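Local coordinates for ribokinase, putative (Burkholderia thailandensis, PDB 3B1N), which is a nucleoside kinase of the ribokinase (pfkB) family, probably transferring phosphate from ATP to the ribose 5'-hydroxyl of nucleosides such as inosine and mizoribine, at residues B[12-16]-B[286-290]; B[16-22]-B[106-112]. All blocks are in the same frame, centred on the assembly; numbering follows the deposited sequence. Where two conformers were deposited one is given.

Contact 1: B[12-16]-B[286-290]. With MZR (5-hydroxy-1-(beta-D-ribofuranosyl)-1H-imidazole-4-carboxamide), chain F.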
ATOM      1  N   ASP B  12       4.656  10.293   7.068  1.00 10.29           N
ATOM      2  CA  ASP B  12       3.675   9.370   6.520  1.00 10.62           C
ATOM      3  C   ASP B  12       3.113   9.852   5.193  1.00 11.86           C
ATOM      4  O   ASP B  12       2.737  11.019   5.085  1.00 11.84           O
ATOM      5  CB  ASP B  12       2.493   9.185   7.487  1.00 10.91           C
ATOM      6  CG  ASP B  12       2.859   8.442   8.739  1.00 11.81           C
ATOM      7  OD1 ASP B  12       3.912   7.800   8.821  1.00 10.68           O
ATOM      8  OD2 ASP B  12       2.001   8.433   9.628  1.00 11.82           O
ATOM      9  N   ASN B  13       3.036   8.953   4.213  1.00 11.52           N
ATOM     10  CA  ASN B  13       2.280   9.226   2.967  1.00 13.45           C
ATOM     11  C   ASN B  13       1.133   8.264   2.984  1.00 11.20           C
ATOM     12  O   ASN B  13       1.347   7.062   2.886  1.00 12.34           O
ATOM     13  CB  ASN B  13       3.187   9.060   1.745  1.00 13.51           C
ATOM     14  CG  ASN B  13       4.145  10.274   1.595  1.00 21.36           C
ATOM     15  OD1 ASN B  13       5.317  10.179   1.863  1.00 32.40           O
ATOM     16  ND2 ASN B  13       3.589  11.431   1.229  1.00 30.36           N
ATOM     17  N   ILE B  14      -0.056   8.825   3.218  1.00 10.95           N
ATOM     18  CA  ILE B  14      -1.245   8.012   3.455  1.00 11.97           C
ATOM     19  C   ILE B  14      -2.150   8.039   2.220  1.00 12.47           C
ATOM     20  O   ILE B  14      -2.578   9.121   1.737  1.00 14.15           O
ATOM     21  CB  ILE B  14      -1.994   8.521   4.663  1.00 10.83           C
ATOM     22  CG1 ILE B  14      -1.091   8.370   5.913  1.00 14.61           C
ATOM     23  CG2 ILE B  14      -3.307   7.699   4.857  1.00 13.17           C
ATOM     24  CD1 ILE B  14      -1.533   9.235   7.072  1.00 13.19           C
ATOM     25  N   MET B  15      -2.447   6.832   1.767  1.00 12.78           N
ATOM     26  CA  MET B  15      -3.279   6.655   0.589  1.00 14.68           C
ATOM     27  C   MET B  15      -4.526   5.940   1.047  1.00 15.34           C
ATOM     28  O   MET B  15      -4.478   4.754   1.411  1.00 16.08           O
ATOM     29  CB  MET B  15      -2.481   5.828  -0.401  1.00 14.91           C
ATOM     30  CG  MET B  15      -1.307   6.658  -1.024  1.00 20.33           C
ATOM     31  SD  MET B  15       0.047   5.620  -1.570  1.00 28.47           S
ATOM     32  CE  MET B  15       0.904   5.317   0.009  1.00 28.71           C
ATOM     33  N   THR B  16      -5.623   6.696   1.051  1.00 15.74           N
ATOM     34  CA  THR B  16      -6.900   6.273   1.610  1.00 17.54           C
ATOM     35  C   THR B  16      -7.782   5.649   0.537  1.00 15.86           C
ATOM     36  O   THR B  16      -8.257   6.367  -0.356  1.00 17.53           O
ATOM     37  CB  THR B  16      -7.727   7.480   2.156  1.00 19.64           C
ATOM     38  OG1 THR B  16      -6.958   8.219   3.106  1.00 22.73           O
ATOM     39  CG2 THR B  16      -8.969   6.972   2.872  1.00 22.35           C
ATOM     40  N   HIS B 286     -10.195  13.351  11.037  1.00 13.63           N
ATOM     41  CA  HIS B 286      -9.288  14.215  10.305  1.00 15.01           C
ATOM     42  C   HIS B 286      -8.218  13.377   9.624  1.00 14.72           C
ATOM     43  O   HIS B 286      -7.917  12.261  10.058  1.00 15.26           O
ATOM     44  CB  HIS B 286      -8.658  15.273  11.224  1.00 15.27           C
ATOM     45  CG  HIS B 286      -9.663  16.079  11.970  1.00 15.52           C
ATOM     46  ND1 HIS B 286     -10.191  17.256  11.476  1.00 20.60           N
ATOM     47  CD2 HIS B 286     -10.296  15.834  13.144  1.00 15.37           C
ATOM     48  CE1 HIS B 286     -11.102  17.705  12.328  1.00 18.74           C
ATOM     49  NE2 HIS B 286     -11.166  16.875  13.360  1.00 17.99           N
ATOM     50  N   GLN B 287      -7.636  13.932   8.565  1.00 16.54           N
ATOM     51  CA  GLN B 287      -6.684  13.229   7.713  1.00 18.78           C
ATOM     52  C   GLN B 287      -5.324  13.340   8.345  1.00 18.72           C
ATOM     53  O   GLN B 287      -4.880  14.473   8.571  1.00 22.34           O
ATOM     54  CB  GLN B 287      -6.643  13.976   6.359  1.00 20.05           C
ATOM     55  CG  GLN B 287      -5.636  13.436   5.382  1.00 26.31           C
ATOM     56  CD  GLN B 287      -5.870  11.995   5.096  1.00 32.24           C
ATOM     57  OE1 GLN B 287      -7.025  11.563   4.958  1.00 34.60           O
ATOM     58  NE2 GLN B 287      -4.786  11.210   5.028  1.00 28.95           N
ATOM     59  N   GLY B 288      -4.638  12.220   8.563  1.00 16.38           N
ATOM     60  CA  GLY B 288      -3.295  12.277   9.125  1.00 16.01           C
ATOM     61  C   GLY B 288      -3.424  11.777  10.559  1.00 15.24           C
ATOM     62  O   GLY B 288      -4.482  11.936  11.187  1.00 16.80           O
ATOM     63  N   PRO B 289      -2.348  11.236  11.126  1.00 12.80           N
ATOM     64  CA  PRO B 289      -2.419  10.794  12.533  1.00 11.54           C
ATOM     65  C   PRO B 289      -2.431  11.945  13.539  1.00 10.75           C
ATOM     66  O   PRO B 289      -2.842  11.686  14.675  1.00  9.96           O
ATOM     67  CB  PRO B 289      -1.167   9.910  12.704  1.00 12.59           C
ATOM     68  CG  PRO B 289      -0.298  10.237  11.544  1.00 13.69           C
ATOM     69  CD  PRO B 289      -1.122  10.768  10.433  1.00 12.13           C
ATOM     70  N   GLN B 290      -2.007  13.167  13.164  1.00 10.54           N
ATOM     71  CA  GLN B 290      -1.874  14.240  14.159  1.00 11.44           C
ATOM     72  C   GLN B 290      -2.565  15.545  13.761  1.00 12.61           C
ATOM     73  O   GLN B 290      -2.281  16.593  14.340  1.00 16.09           O
ATOM     74  CB  GLN B 290      -0.394  14.524  14.455  1.00 11.68           C
ATOM     75  CG  GLN B 290       0.431  13.337  14.981  1.00 11.43           C
ATOM     76  CD  GLN B 290       1.920  13.701  15.061  1.00 11.27           C
ATOM     77  OE1 GLN B 290       2.267  14.893  15.300  1.00 12.82           O
ATOM     78  NE2 GLN B 290       2.788  12.707  14.985  1.00  9.12           N
TER
HETATM   79  N1  MZR F 401       7.822   0.354  12.518  1.00 14.83           N
HETATM   80  O3  MZR F 401       6.400   2.704  13.009  1.00 13.76           O
HETATM   81  C4  MZR F 401       5.664   2.193  11.919  1.00 13.32           C
HETATM   82  C5  MZR F 401       5.935   0.955  11.222  1.00 13.51           C
HETATM   83  C6  MZR F 401       7.035   0.031  11.506  1.00 15.14           C
HETATM   84  O6  MZR F 401       7.118  -0.963  10.753  1.00 16.75           O
HETATM   85  N7  MZR F 401       4.961   0.915  10.273  1.00 12.63           N
HETATM   86  C8  MZR F 401       4.184   2.015  10.403  1.00 13.29           C
HETATM   87  N9  MZR F 401       4.609   2.820  11.419  1.00 10.91           N
HETATM   88  C1' MZR F 401       3.983   4.069  11.885  1.00 10.10           C
HETATM   89  C2' MZR F 401       3.604   5.098  10.834  1.00 10.72           C
HETATM   90  O2' MZR F 401       4.706   5.995  10.737  1.00  9.82           O
HETATM   91  C3' MZR F 401       2.288   5.683  11.404  1.00 10.89           C
HETATM   92  O3' MZR F 401       2.292   7.078  11.717  1.00  8.82           O
HETATM   93  C4' MZR F 401       2.004   4.863  12.634  1.00 11.70           C
HETATM   94  O4' MZR F 401       2.722   3.664  12.409  1.00 12.58           O
HETATM   95  C5' MZR F 401       0.528   4.578  12.779  1.00 14.07           C
HETATM   96  O5' MZR F 401       0.377   3.817  14.007  1.00 17.97           O
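D12 and P289 meet beside the bound mizoribine: the proline ring sets its CG 3.5 Å from D12 OD2, one of the two oxygens that hold the sugar. The carboxylate takes the ribose diol in two-pronged fashion, OD1 receiving a hydrogen bond from the ligand's O2' at 2.7 Å and OD2 a short one from O3' at 2.5 Å. With CG beside the backbone N (chi1 -69°) and chi2 at -15°, the D12 carboxylate offers one oxygen to each hydroxyl. G48 and N52, with S36 of the second subunit, are among the residues that complete the nucleoside site.

Two residues along the strand, I14 brings its CD1 to P289 CD at 3.7 Å, while its CG2 lies 3.8 Å from Q287 NE2. The glutamine chain bends at chi2 (57°) to carry its amide over to the strand; there OE1 stands 3.8 Å from T16 OG1, a loose approach with no hydrogen bond across the segments.

The 286-290 loop is held in turn by its own neighbours: G288 N donates to D247 OD2, K283 NZ donates to G288 O, and the Q290 amide bonds N52, Y78 and R81. P289 also packs on N52 of helix 49-59. The loop connects helix 269-284 to helix 296-307 and passes beside strand 10-16, whose backbone is bonded to strands 45-47 and 101-107 in the four-stranded lid sheet.

Contact 2: B[16-22]-B[106-112]. With ADP (adenosine-5'-diphosphate), chain G.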
ATOM      1  N   THR B  16      -5.623   6.696   1.051  1.00 15.74           N
ATOM      2  CA  THR B  16      -6.900   6.273   1.610  1.00 17.54           C
ATOM      3  C   THR B  16      -7.782   5.649   0.537  1.00 15.86           C
ATOM      4  O   THR B  16      -8.257   6.367  -0.356  1.00 17.53           O
ATOM      5  CB  THR B  16      -7.727   7.480   2.156  1.00 19.64           C
ATOM      6  OG1 THR B  16      -6.958   8.219   3.106  1.00 22.73           O
ATOM      7  CG2 THR B  16      -8.969   6.972   2.872  1.00 22.35           C
ATOM      8  N   PHE B  17      -7.984   4.345   0.620  1.00 14.65           N
ATOM      9  CA  PHE B  17      -8.969   3.698  -0.307  1.00 13.04           C
ATOM     10  C   PHE B  17     -10.307   3.936   0.322  1.00 13.94           C
ATOM     11  O   PHE B  17     -10.548   3.506   1.471  1.00 14.02           O
ATOM     12  CB  PHE B  17      -8.706   2.211  -0.467  1.00 12.15           C
ATOM     13  CG  PHE B  17      -9.789   1.478  -1.239  1.00 12.20           C
ATOM     14  CD1 PHE B  17      -9.981   1.802  -2.582  1.00 13.00           C
ATOM     15  CD2 PHE B  17     -10.543   0.451  -0.654  1.00 12.03           C
ATOM     16  CE1 PHE B  17     -10.951   1.166  -3.313  1.00 15.63           C
ATOM     17  CE2 PHE B  17     -11.550  -0.188  -1.405  1.00 13.11           C
ATOM     18  CZ  PHE B  17     -11.746   0.205  -2.725  1.00 13.12           C
ATOM     19  N   GLU B  18     -11.175   4.598  -0.449  1.00 13.92           N
ATOM     20  CA  GLU B  18     -12.516   4.947   0.082  1.00 15.04           C
ATOM     21  C   GLU B  18     -13.444   3.765  -0.092  1.00 13.58           C
ATOM     22  O   GLU B  18     -14.285   3.719  -1.009  1.00 16.94           O
ATOM     23  CB  GLU B  18     -13.063   6.197  -0.602  1.00 15.06           C
ATOM     24  CG  GLU B  18     -12.173   7.404  -0.435  1.00 19.57           C
ATOM     25  CD  GLU B  18     -12.086   7.904   0.980  1.00 29.88           C
ATOM     26  OE1 GLU B  18     -12.996   7.603   1.783  1.00 33.53           O
ATOM     27  OE2 GLU B  18     -11.091   8.606   1.286  1.00 34.86           O
ATOM     28  N   GLY B  19     -13.287   2.788   0.778  1.00 13.06           N
ATOM     29  CA  GLY B  19     -13.980   1.514   0.671  1.00 11.91           C
ATOM     30  C   GLY B  19     -13.406   0.548   1.656  1.00 12.85           C
ATOM     31  O   GLY B  19     -12.695   0.959   2.574  1.00 12.73           O
ATOM     32  N   ARG B  20     -13.713  -0.721   1.469  1.00 11.03           N
ATOM     33  CA  ARG B  20     -13.329  -1.792   2.376  1.00 10.88           C
ATOM     34  C   ARG B  20     -12.652  -2.858   1.557  1.00 11.60           C
ATOM     35  O   ARG B  20     -13.266  -3.392   0.619  1.00 11.26           O
ATOM     36  CB  ARG B  20     -14.580  -2.373   3.050  1.00 12.66           C
ATOM     37  CG  ARG B  20     -15.154  -1.397   4.134  1.00 12.85           C
ATOM     38  CD  ARG B  20     -16.496  -1.954   4.673  1.00 14.54           C
ATOM     39  NE  ARG B  20     -16.353  -3.221   5.391  1.00 15.23           N
ATOM     40  CZ  ARG B  20     -16.959  -4.346   5.064  1.00 13.91           C
ATOM     41  NH1 ARG B  20     -17.732  -4.434   3.990  1.00 15.31           N
ATOM     42  NH2 ARG B  20     -16.787  -5.403   5.817  1.00 17.49           N
ATOM     43  N   PHE B  21     -11.406  -3.198   1.894  1.00 12.00           N
ATOM     44  CA  PHE B  21     -10.726  -4.320   1.182  1.00 11.26           C
ATOM     45  C   PHE B  21     -11.521  -5.613   1.165  1.00 11.76           C
ATOM     46  O   PHE B  21     -11.486  -6.345   0.207  1.00 11.11           O
ATOM     47  CB  PHE B  21      -9.339  -4.629   1.774  1.00 12.71           C
ATOM     48  CG  PHE B  21      -8.369  -3.474   1.741  1.00 12.88           C
ATOM     49  CD1 PHE B  21      -8.367  -2.553   0.727  1.00 11.57           C
ATOM     50  CD2 PHE B  21      -7.367  -3.398   2.746  1.00 15.73           C
ATOM     51  CE1 PHE B  21      -7.447  -1.438   0.682  1.00 15.97           C
ATOM     52  CE2 PHE B  21      -6.427  -2.320   2.712  1.00 14.50           C
ATOM     53  CZ  PHE B  21      -6.474  -1.349   1.719  1.00 16.62           C
ATOM     54  N   ARG B  22     -12.302  -5.913   2.209  1.00 11.34           N
ATOM     55  CA  ARG B  22     -13.070  -7.129   2.225  1.00 11.52           C
ATOM     56  C   ARG B  22     -14.038  -7.250   1.042  1.00 11.92           C
ATOM     57  O   ARG B  22     -14.422  -8.359   0.707  1.00 13.98           O
ATOM     58  CB  ARG B  22     -13.900  -7.216   3.516  1.00 12.77           C
ATOM     59  CG  ARG B  22     -13.013  -7.551   4.722  1.00 13.98           C
ATOM     60  CD  ARG B  22     -13.871  -7.478   6.026  1.00 14.73           C
ATOM     61  NE  ARG B  22     -13.040  -7.718   7.232  1.00 15.30           N
ATOM     62  CZ  ARG B  22     -12.901  -8.885   7.829  1.00 17.29           C
ATOM     63  NH1 ARG B  22     -13.495  -9.962   7.338  1.00 18.74           N
ATOM     64  NH2 ARG B  22     -12.149  -8.949   8.940  1.00 16.19           N
ATOM     65  N   THR B 106      -1.231   2.352   2.860  1.00 15.82           N
ATOM     66  CA  THR B 106      -2.529   2.250   2.182  1.00 19.05           C
ATOM     67  C   THR B 106      -3.606   1.769   3.117  1.00 18.57           C
ATOM     68  O   THR B 106      -3.449   0.709   3.730  1.00 21.89           O
ATOM     69  CB  THR B 106      -2.466   1.429   0.949  1.00 19.56           C
ATOM     70  OG1 THR B 106      -1.447   1.958   0.110  1.00 22.82           O
ATOM     71  CG2 THR B 106      -3.884   1.472   0.302  1.00 21.49           C
ATOM     72  N   THR B 107      -4.619   2.610   3.345  1.00 20.37           N
ATOM     73  CA  THR B 107      -5.641   2.279   4.306  0.50 19.84           C
ATOM     74  C   THR B 107      -6.989   1.965   3.628  1.00 20.20           C
ATOM     75  O   THR B 107      -7.202   2.377   2.492  1.00 21.29           O
ATOM     76  CB  THR B 107      -5.751   3.412   5.409  0.50 20.11           C
ATOM     77  OG1 THR B 107      -6.889   3.171   6.231  0.50 20.17           O
ATOM     78  CG2 THR B 107      -5.827   4.826   4.806  0.50 21.19           C
ATOM     79  N   ASP B 108      -7.838   1.241   4.320  1.00 18.43           N
ATOM     80  CA  ASP B 108      -9.251   1.236   3.960  1.00 18.75           C
ATOM     81  C   ASP B 108     -10.025   1.812   5.116  1.00 21.86           C
ATOM     82  O   ASP B 108      -9.395   2.303   6.084  1.00 24.32           O
ATOM     83  CB  ASP B 108      -9.781  -0.133   3.495  1.00 17.35           C
ATOM     84  CG  ASP B 108      -9.987  -1.134   4.623  1.00 18.44           C
ATOM     85  OD1 ASP B 108      -9.765  -0.815   5.826  1.00 18.41           O
ATOM     86  OD2 ASP B 108     -10.401  -2.260   4.335  1.00 14.66           O
ATOM     87  N   LEU B 109     -11.344   1.760   5.042  1.00 23.69           N
ATOM     88  CA  LEU B 109     -12.196   2.430   6.046  1.00 25.38           C
ATOM     89  C   LEU B 109     -12.356   1.588   7.303  1.00 26.22           C
ATOM     90  O   LEU B 109     -12.609   2.173   8.371  1.00 28.33           O
ATOM     91  CB  LEU B 109     -13.527   2.898   5.446  1.00 26.45           C
ATOM     92  CG  LEU B 109     -13.324   3.896   4.288  1.00 25.16           C
ATOM     93  CD1 LEU B 109     -14.668   4.256   3.570  1.00 25.09           C
ATOM     94  CD2 LEU B 109     -12.462   5.167   4.556  1.00 28.76           C
ATOM     95  N   ASP B 110     -12.161   0.262   7.189  1.00 25.34           N
ATOM     96  CA  ASP B 110     -12.201  -0.724   8.295  1.00 25.53           C
ATOM     97  C   ASP B 110     -10.965  -0.669   9.162  1.00 24.90           C
ATOM     98  O   ASP B 110     -10.803  -1.481  10.090  1.00 26.13           O
ATOM     99  CB  ASP B 110     -12.235  -2.136   7.744  1.00 25.79           C
ATOM    100  CG  ASP B 110     -13.623  -2.629   7.445  1.00 25.58           C
ATOM    101  OD1 ASP B 110     -14.578  -1.823   7.591  1.00 30.51           O
ATOM    102  OD2 ASP B 110     -13.748  -3.841   7.119  1.00 24.90           O
ATOM    103  N   ASN B 111     -10.073   0.242   8.834  1.00 23.44           N
ATOM    104  CA  ASN B 111      -8.866   0.482   9.598  1.00 23.24           C
ATOM    105  C   ASN B 111      -7.847  -0.612   9.236  1.00 22.33           C
ATOM    106  O   ASN B 111      -6.886  -0.872   9.970  1.00 23.19           O
ATOM    107  CB  ASN B 111      -9.161   0.500  11.136  1.00 21.28           C
ATOM    108  CG  ASN B 111     -10.235   1.567  11.588  1.00 24.48           C
ATOM    109  OD1 ASN B 111     -10.389   1.783  12.793  1.00 21.57           O
ATOM    110  ND2 ASN B 111     -10.927   2.214  10.653  1.00 22.23           N
ATOM    111  N   ASN B 112      -8.033  -1.283   8.081  1.00 21.35           N
ATOM    112  CA  ASN B 112      -6.950  -2.133   7.557  1.00 19.42           C
ATOM    113  C   ASN B 112      -5.885  -1.241   6.988  1.00 20.82           C
ATOM    114  O   ASN B 112      -6.219  -0.202   6.402  1.00 22.29           O
ATOM    115  CB  ASN B 112      -7.483  -3.119   6.498  1.00 19.06           C
ATOM    116  CG  ASN B 112      -8.502  -4.055   7.089  1.00 16.73           C
ATOM    117  OD1 ASN B 112      -8.230  -4.699   8.099  1.00 14.09           O
ATOM    118  ND2 ASN B 112      -9.722  -4.106   6.502  1.00 16.57           N
TER
HETATM  119  PB  ADP G 402      -5.082   0.610  15.322  1.00 12.87           P
HETATM  120  O1B ADP G 402      -5.242  -0.559  14.362  1.00 20.07           O
HETATM  121  O2B ADP G 402      -3.976   0.318  16.290  1.00 15.69           O
HETATM  122  O3B ADP G 402      -4.998   2.008  14.820  1.00 12.80           O
HETATM  123  PA  ADP G 402      -7.971   0.383  16.100  1.00 11.76           P
HETATM  124  O1A ADP G 402      -8.386   0.406  14.622  1.00 12.78           O
HETATM  125  O2A ADP G 402      -8.330  -0.798  16.949  1.00 12.19           O
HETATM  126  O3A ADP G 402      -6.412   0.533  16.312  1.00 14.35           O
HETATM  127  O5' ADP G 402      -8.580   1.727  16.617  1.00 10.82           O
HETATM  128  C5' ADP G 402      -8.207   2.122  17.942  1.00 10.81           C
HETATM  129  C4' ADP G 402      -9.327   2.823  18.696  1.00  9.30           C
HETATM  130  O4' ADP G 402      -9.709   4.015  17.976  1.00 10.44           O
HETATM  131  C3' ADP G 402     -10.624   1.986  18.825  1.00 11.39           C
HETATM  132  O3' ADP G 402     -10.545   1.065  19.923  1.00 12.01           O
HETATM  133  C2' ADP G 402     -11.655   3.083  18.914  1.00 11.27           C
HETATM  134  O2' ADP G 402     -11.741   3.566  20.272  1.00 11.50           O
HETATM  135  C1' ADP G 402     -11.120   4.186  18.045  1.00 11.81           C
HETATM  136  N9  ADP G 402     -11.652   4.020  16.664  1.00 11.55           N
HETATM  137  C8  ADP G 402     -11.117   3.343  15.598  1.00 12.61           C
HETATM  138  N7  ADP G 402     -11.973   3.403  14.527  1.00 11.64           N
HETATM  139  C5  ADP G 402     -13.062   4.036  14.936  1.00 11.95           C
HETATM  140  C6  ADP G 402     -14.341   4.394  14.326  1.00 13.91           C
HETATM  141  N6  ADP G 402     -14.552   4.033  13.029  1.00 15.72           N
HETATM  142  N1  ADP G 402     -15.227   5.051  15.052  1.00 13.64           N
HETATM  143  C2  ADP G 402     -15.002   5.401  16.341  1.00 15.35           C
HETATM  144  N3  ADP G 402     -13.842   5.123  16.951  1.00 13.61           N
HETATM  145  C4  ADP G 402     -12.880   4.441  16.330  1.00 11.38           C
HETATM  146  O   HOH W   1     -15.618  -5.243   8.421  1.00 33.60           O
HETATM  147  O   HOH W   2     -12.352  -4.330   4.755  1.00 14.77           O
HETATM  148  O   HOH W   3     -11.842  -5.365   8.182  1.00 18.90           O
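This is a parallel strand pair running out into a loop-against-turn contact, at the end of the four-stranded lid sheet of the ribokinase fold. T16 and T107 form the last parallel bridge, with F17 N donating to T107 O at 2.8 Å. Beyond it the chain of 106-112 makes a type I turn, D108 to N111, and G19 O accepts from L109 N at 2.9 Å.

D108 ties the two sides together. Its CB lies over the centre of the F21 ring, a CH-pi contact 3.7 Å from the centroid. With CG between the backbone N and the carbonyl carbon, chi1 75° swings the carboxylate toward F21 N and N112. The anti lone pair of OD2 accepts from F21 N at 2.8 Å, while N112 ND2 reaches the syn side of that oxygen at 2.9 Å and N112 N bonds OD1. Four donors, water 2 included, therefore grip this buried carboxylate.

N112 also turns its CB to the F21 ring, and its OD1 accepts from I33 N of the second subunit. N111, the last residue of the turn, borders the bound ADP.

Outward, D110 draws in two arginines. R22 makes a long salt bridge to it and bonds P27 O of the second subunit; R20 also pairs with E23. The R20 guanidinium meets the D110 carboxylate with planes 58° apart, its NE weakly bonded to OD1 and OD2 at 3.2 Å each.

In the fold
Both contacts hold strand 10-16 and share T16, its last residue; contact 2 adds the neighbouring strand 101-107, joined to contact 1 by a probable backbone bond from T107 N to M15 O. Each is partly buried, but contact 2 lies farther from the centre of the chain, about 19 Å against 14 Å between centres, and covers 601 Å² against 179 Å². Contact 1 joins the lid to a loop of the large domain by loose side-chain packing, its strong bonds going to the nucleoside. Contact 2, nested inside the chain closed by contact 1, relies on backbone bonds, a buried carboxylate and, toward its margin, water-linked salt bridges near the second subunit, while N111 borders the ADP.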